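Local structure of transcriptional regulator, TetR family (Legionella pneumophila subsp. pneumophila str. Philadelphia 1, 3ON4) at residues A[146-149]-A[150-153]; A[183-186]-A[187-191]. The protein probably binds DNA through a predicted helix-turn-helix motif and regulates transcription, as other TetR-family proteins do. All coordinates share one frame; numbering follows the deposited sequence.

Contact 1: residues A[146-149]-A[150-153]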
ATOM      1  N   GLY A 146      10.920  23.397  14.561  1.00 41.53           N
ATOM      2  CA  GLY A 146      12.304  23.851  14.426  1.00 42.91           C
ATOM      3  C   GLY A 146      13.136  23.042  13.445  1.00 41.99           C
ATOM      4  O   GLY A 146      14.297  23.368  13.218  1.00 42.63           O
ATOM      5  N   TYR A 147      12.547  22.002  12.847  1.00 39.46           N
ATOM      6  CA  TYR A 147      13.227  21.252  11.802  1.00 38.83           C
ATOM      7  C   TYR A 147      13.440  22.158  10.588  1.00 38.89           C
ATOM      8  O   TYR A 147      12.571  22.960  10.243  1.00 38.02           O
ATOM      9  CB  TYR A 147      12.410  20.036  11.381  1.00 37.09           C
ATOM     10  CG  TYR A 147      12.424  18.883  12.355  1.00 38.73           C
ATOM     11  CD1 TYR A 147      13.542  18.056  12.469  1.00 43.48           C
ATOM     12  CD2 TYR A 147      11.312  18.596  13.140  1.00 40.35           C
ATOM     13  CE1 TYR A 147      13.551  16.971  13.352  1.00 44.80           C
ATOM     14  CE2 TYR A 147      11.309  17.521  14.022  1.00 41.71           C
ATOM     15  CZ  TYR A 147      12.428  16.714  14.121  1.00 43.88           C
ATOM     16  OH  TYR A 147      12.427  15.660  14.998  1.00 46.21           O
ATOM     17  N   ASP A 148      14.598  22.037   9.946  1.00 36.45           N
ATOM     18  CA  ASP A 148      14.836  22.759   8.701  1.00 36.11           C
ATOM     19  C   ASP A 148      13.975  22.188   7.564  1.00 33.67           C
ATOM     20  O   ASP A 148      13.406  21.113   7.691  1.00 32.04           O
ATOM     21  CB  ASP A 148      16.339  22.851   8.359  1.00 37.71           C
ATOM     22  CG  ASP A 148      16.981  21.524   7.972  1.00 36.58           C
ATOM     23  OD1 ASP A 148      16.316  20.576   7.547  1.00 34.70           O
ATOM     24  OD2 ASP A 148      18.224  21.462   8.057  1.00 40.91           O
ATOM     25  N   ASN A 149      13.838  22.938   6.483  1.00 34.77           N
ATOM     26  CA  ASN A 149      13.002  22.525   5.351  1.00 34.18           C
ATOM     27  C   ASN A 149      13.273  21.095   4.868  1.00 32.27           C
ATOM     28  O   ASN A 149      12.352  20.279   4.697  1.00 30.36           O
ATOM     29  CB  ASN A 149      13.214  23.496   4.188  1.00 36.70           C
ATOM     30  CG  ASN A 149      12.350  23.164   2.999  1.00 38.96           C
ATOM     31  OD1 ASN A 149      11.133  23.089   3.110  1.00 42.25           O
ATOM     32  ND2 ASN A 149      12.975  22.953   1.852  1.00 44.36           N
ATOM     33  N   GLU A 150      14.544  20.790   4.653  1.00 32.76           N
ATOM     34  CA  GLU A 150      14.929  19.498   4.090  1.00 32.43           C
ATOM     35  C   GLU A 150      14.556  18.344   5.027  1.00 29.38           C
ATOM     36  O   GLU A 150      14.008  17.343   4.585  1.00 26.51           O
ATOM     37  CB  GLU A 150      16.428  19.475   3.811  1.00 35.56           C
ATOM     38  CG  GLU A 150      16.981  18.136   3.310  1.00 40.09           C
ATOM     39  CD  GLU A 150      17.136  18.086   1.798  1.00 46.38           C
ATOM     40  OE1 GLU A 150      16.109  17.875   1.108  1.00 48.83           O
ATOM     41  OE2 GLU A 150      18.284  18.255   1.311  1.00 51.52           O
ATOM     42  N   SER A 151      14.880  18.490   6.306  1.00 29.06           N
ATOM     43  CA  SER A 151      14.602  17.449   7.294  1.00 28.26           C
ATOM     44  C   SER A 151      13.104  17.280   7.508  1.00 25.63           C
ATOM     45  O   SER A 151      12.652  16.175   7.752  1.00 24.33           O
ATOM     46  CB  SER A 151      15.260  17.784   8.632  1.00 29.86           C
ATOM     47  OG  SER A 151      16.654  18.008   8.480  1.00 35.06           O
ATOM     48  N   SER A 152      12.357  18.385   7.434  1.00 25.11           N
ATOM     49  CA  SER A 152      10.902  18.356   7.581  1.00 24.62           C
ATOM     50  C   SER A 152      10.247  17.563   6.441  1.00 23.10           C
ATOM     51  O   SER A 152       9.359  16.762   6.666  1.00 21.16           O
ATOM     52  CB  SER A 152      10.328  19.775   7.607  1.00 25.95           C
ATOM     53  OG  SER A 152      10.626  20.423   8.839  1.00 30.06           O
ATOM     54  N   LEU A 153      10.702  17.801   5.222  1.00 24.31           N
ATOM     55  CA  LEU A 153      10.166  17.096   4.064  1.00 24.37           C
ATOM     56  C   LEU A 153      10.510  15.609   4.125  1.00 22.60           C
ATOM     57  O   LEU A 153       9.664  14.780   3.817  1.00 22.27           O
ATOM     58  CB  LEU A 153      10.713  17.722   2.779  1.00 26.91           C
ATOM     59  CG  LEU A 153       9.925  17.568   1.479  1.00 30.07           C
ATOM     60  CD1 LEU A 153       8.422  17.929   1.637  1.00 31.65           C
ATOM     61  CD2 LEU A 153      10.598  18.447   0.395  1.00 35.64           C
TER
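Asp148 meets Ser151 at the N-terminus of helix 149-173, where the aspartate is the N-cap. Its carboxylate oxygen OD1 takes two bonds from Ser151. The backbone N of Ser151 donates at 2.8 Å, nearly straight at 163°. The hydroxyl OG of Ser151 donates to the same OD1, also at 2.8 Å, and arrives from above the carboxylate plane. Asp148 CG sits between its own backbone N and its carbonyl carbon (chi1 69°). This folds the carboxylate over the start of the helix. The N-H groups here would probably favour a negative charge on Asp148.

Glu150 CB lies 3.9 Å from Asp148 OD1. Glu150 CG is anti to its backbone N (chi1 176°) and the chain bends at chi2. The two acids are not in contact, with Asp148 OD1 6.9 Å from Glu150 OE2.

The main-chain O of Asp148 is also gripped twice, by Ser152 N at 2.9 Å and by Ser152 OG at 3.1 Å. Asn149 O accepts from Leu153 N at 3.0 Å, an ordinary helical bond.

Gly146 ends helix 121-144 in a Schellman motif, so the contact is the turn between two successive helices. The Asn149 side chain rests on Lys139 and Glu143 of helix 121-144, and Ser152 also touches Glu143. Tyr147 makes a cation-pi contact with Lys191 beyond helix 177-189, though Lys191 is poorly ordered.

Contact 2: residues A[183-186]-A[187-191]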
ATOM      1  N   ARG A 183       3.351   4.640  15.658  1.00 22.75           N
ATOM      2  CA  ARG A 183       3.380   5.507  16.833  1.00 24.94           C
ATOM      3  C   ARG A 183       4.748   5.534  17.502  1.00 26.03           C
ATOM      4  O   ARG A 183       5.210   6.600  17.870  1.00 27.53           O
ATOM      5  CB  ARG A 183       2.299   5.106  17.826  1.00 27.51           C
ATOM      6  CG  ARG A 183       2.193   5.980  19.062  1.00 31.67           C
ATOM      7  CD  ARG A 183       2.022   7.473  18.780  1.00 33.20           C
ATOM      8  NE  ARG A 183       1.941   8.182  20.055  1.00 36.86           N
ATOM      9  CZ  ARG A 183       0.820   8.547  20.679  1.00 39.79           C
ATOM     10  NH1 ARG A 183      -0.384   8.342  20.153  1.00 38.94           N
ATOM     11  NH2 ARG A 183       0.911   9.154  21.853  1.00 45.54           N
ATOM     12  N   HIS A 184       5.390   4.377  17.660  1.00 25.92           N
ATOM     13  CA  HIS A 184       6.746   4.311  18.212  1.00 28.14           C
ATOM     14  C   HIS A 184       7.723   5.163  17.399  1.00 26.98           C
ATOM     15  O   HIS A 184       8.530   5.876  17.963  1.00 28.33           O
ATOM     16  CB  HIS A 184       7.289   2.871  18.239  1.00 29.34           C
ATOM     17  CG  HIS A 184       6.644   1.980  19.259  1.00 34.35           C
ATOM     18  ND1 HIS A 184       6.335   2.404  20.535  1.00 40.55           N
ATOM     19  CD2 HIS A 184       6.280   0.675  19.200  1.00 35.48           C
ATOM     20  CE1 HIS A 184       5.793   1.404  21.213  1.00 43.16           C
ATOM     21  NE2 HIS A 184       5.748   0.344  20.425  1.00 41.10           N
ATOM     22  N   PHE A 185       7.662   5.075  16.069  1.00 24.24           N
ATOM     23  CA  PHE A 185       8.544   5.881  15.226  1.00 24.30           C
ATOM     24  C   PHE A 185       8.339   7.377  15.490  1.00 24.34           C
ATOM     25  O   PHE A 185       9.303   8.143  15.618  1.00 26.58           O
ATOM     26  CB  PHE A 185       8.320   5.580  13.743  1.00 22.92           C
ATOM     27  CG  PHE A 185       9.068   6.509  12.809  1.00 23.57           C
ATOM     28  CD1 PHE A 185      10.379   6.253  12.463  1.00 25.76           C
ATOM     29  CD2 PHE A 185       8.444   7.621  12.261  1.00 20.94           C
ATOM     30  CE1 PHE A 185      11.077   7.104  11.606  1.00 27.86           C
ATOM     31  CE2 PHE A 185       9.120   8.457  11.384  1.00 24.46           C
ATOM     32  CZ  PHE A 185      10.445   8.200  11.063  1.00 27.91           C
ATOM     33  N   ILE A 186       7.083   7.779  15.579  1.00 23.52           N
ATOM     34  CA  ILE A 186       6.733   9.185  15.822  1.00 24.21           C
ATOM     35  C   ILE A 186       7.323   9.635  17.174  1.00 26.56           C
ATOM     36  O   ILE A 186       8.045  10.648  17.258  1.00 27.39           O
ATOM     37  CB  ILE A 186       5.187   9.392  15.775  1.00 23.84           C
ATOM     38  CG1 ILE A 186       4.640   9.168  14.365  1.00 23.57           C
ATOM     39  CG2 ILE A 186       4.800  10.783  16.263  1.00 25.65           C
ATOM     40  CD1 ILE A 186       3.082   9.018  14.274  1.00 22.93           C
ATOM     41  N   ASP A 187       7.032   8.849  18.207  1.00 27.13           N
ATOM     42  CA  ASP A 187       7.418   9.162  19.571  1.00 30.95           C
ATOM     43  C   ASP A 187       8.923   9.191  19.744  1.00 32.78           C
ATOM     44  O   ASP A 187       9.432   9.973  20.539  1.00 34.65           O
ATOM     45  CB  ASP A 187       6.834   8.132  20.548  1.00 32.46           C
ATOM     46  CG  ASP A 187       5.323   8.200  20.652  1.00 34.70           C
ATOM     47  OD1 ASP A 187       4.725   9.172  20.117  1.00 36.74           O
ATOM     48  OD2 ASP A 187       4.735   7.282  21.289  1.00 36.44           O
ATOM     49  N   GLN A 188       9.636   8.311  19.044  1.00 32.18           N
ATOM     50  CA  GLN A 188      11.091   8.234  19.208  1.00 36.61           C
ATOM     51  C   GLN A 188      11.847   9.231  18.320  1.00 37.87           C
ATOM     52  O   GLN A 188      12.969   9.622  18.653  1.00 41.12           O
ATOM     53  CB  GLN A 188      11.606   6.804  18.995  1.00 36.94           C
ATOM     54  CG  GLN A 188      11.044   5.765  19.997  1.00 38.78           C
ATOM     55  CD  GLN A 188      11.355   6.093  21.454  1.00 45.70           C
ATOM     56  OE1 GLN A 188      12.519   6.230  21.838  1.00 51.98           O
ATOM     57  NE2 GLN A 188      10.312   6.217  22.275  1.00 47.14           N
ATOM     58  N   THR A 189      11.228   9.664  17.225  1.00 35.91           N
ATOM     59  CA  THR A 189      11.914  10.496  16.229  1.00 38.42           C
ATOM     60  C   THR A 189      11.659  11.990  16.412  1.00 40.57           C
ATOM     61  O   THR A 189      12.577  12.786  16.216  1.00 43.86           O
ATOM     62  CB  THR A 189      11.553  10.087  14.775  1.00 36.57           C
ATOM     63  OG1 THR A 189      11.727   8.673  14.625  1.00 35.84           O
ATOM     64  CG2 THR A 189      12.455  10.811  13.751  1.00 39.40           C
ATOM     65  N   ILE A 190      10.440  12.367  16.801  1.00 39.97           N
ATOM     66  CA  ILE A 190      10.058  13.787  16.933  1.00 42.85           C
ATOM     67  C   ILE A 190      10.323  14.359  18.327  1.00 46.97           C
ATOM     68  O   ILE A 190      10.052  13.700  19.324  1.00 46.93           O
ATOM     69  CB  ILE A 190       8.564  14.003  16.617  1.00 41.29           C
ATOM     70  CG1 ILE A 190       8.274  13.692  15.155  1.00 39.81           C
ATOM     71  CG2 ILE A 190       8.138  15.446  16.935  1.00 44.72           C
ATOM     72  CD1 ILE A 190       6.813  13.699  14.844  1.00 38.61           C
ATOM     73  N   LYS A 191      10.794  15.612  18.366  1.00 51.57           N
ATOM     74  CA  LYS A 191      11.210  16.306  19.595  1.00 56.77           C
ATOM     75  C   LYS A 191      10.050  16.697  20.521  1.00 58.74           C
ATOM     76  O   LYS A 191       9.075  17.329  20.100  1.00 59.07           O
ATOM     77  CB  LYS A 191      11.974  17.607  19.259  1.00 60.68           C
ATOM     78  CG  LYS A 191      13.141  17.484  18.272  1.00 61.55           C
ATOM     79  CD  LYS A 191      13.756  18.867  17.968  1.00 66.59           C
ATOM     80  CE  LYS A 191      14.741  18.810  16.793  1.00 67.93           C
ATOM     81  NZ  LYS A 191      15.107  20.157  16.264  1.00 70.96           N
ATOM     82  OXT LYS A 191      10.089  16.450  21.729  1.00 61.72           O
TER
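Arg183 and Asp187, one helical turn apart, form a salt bridge through NE of the arginine. Arg183 NE lies 3.0 Å from Asp187 OD1, on the syn side of the carboxylate. A weak second bond runs from Arg183 NE to Asp187 OD2 at 3.2 Å. The guanidinium edge faces the acid, and the two planes are almost perpendicular, 85° apart. The arginine leaves the helix with CG anti to its backbone N, then bends at chi2 (54°), which brings NE back beside Asp187. Asp187 OD1 also accepts from Gln89 NE2 on helix 84-98, so OD1 has a second partner besides the arginine.

This is the last part of helix 177-189, the final helix of the TetR-type C-terminal domain. Near its end, Thr189 bonds back to Phe185. Its OG1 donates to Phe185 O at 2.7 Å, and its N donates to the same oxygen at 2.9 Å from the opposite face of the carbonyl plane. Thr189 OG1 stands anti to its own carbonyl carbon (chi1 -51°), which turns the hydroxyl back along the helix. It also sits 3.4 Å above one face of the Phe185 ring, offset toward the rim. That ring packs on Leu155 and Leu162 of helix 149-173.

Ile186 and Ile190 lie side by side and point the same way, with Ile186 CG2 touching Ile190 CD1 at 3.8 Å. Both also rest on Ile88 of helix 84-98. Ile190 is the first residue to leave helical angles, yet its N still donates to Ile186 O at 3.0 Å.

Contact 1 comes first along the chain, at the turn into helix 149-173. Contact 2 follows at the end of helix 177-189, the next helix. Their centres are about 15 Å apart, on the same side of the chain's centre. The two meet where Tyr147 OH packs against Thr189 O at 3.1 Å. Contact 1 is a surface turn and touches no other chain of the assembly. Contact 2 is partly buried, and His184 and Phe185 pack on Gln158 of the second subunit. Helix 177-189 thus takes part in packing between the subunits, consistent with TetR-family dimers, which pair through the last helices of the C-terminal domain. The 146-153 turn lies at the N-terminal end of helix 149-173, beside the chain end.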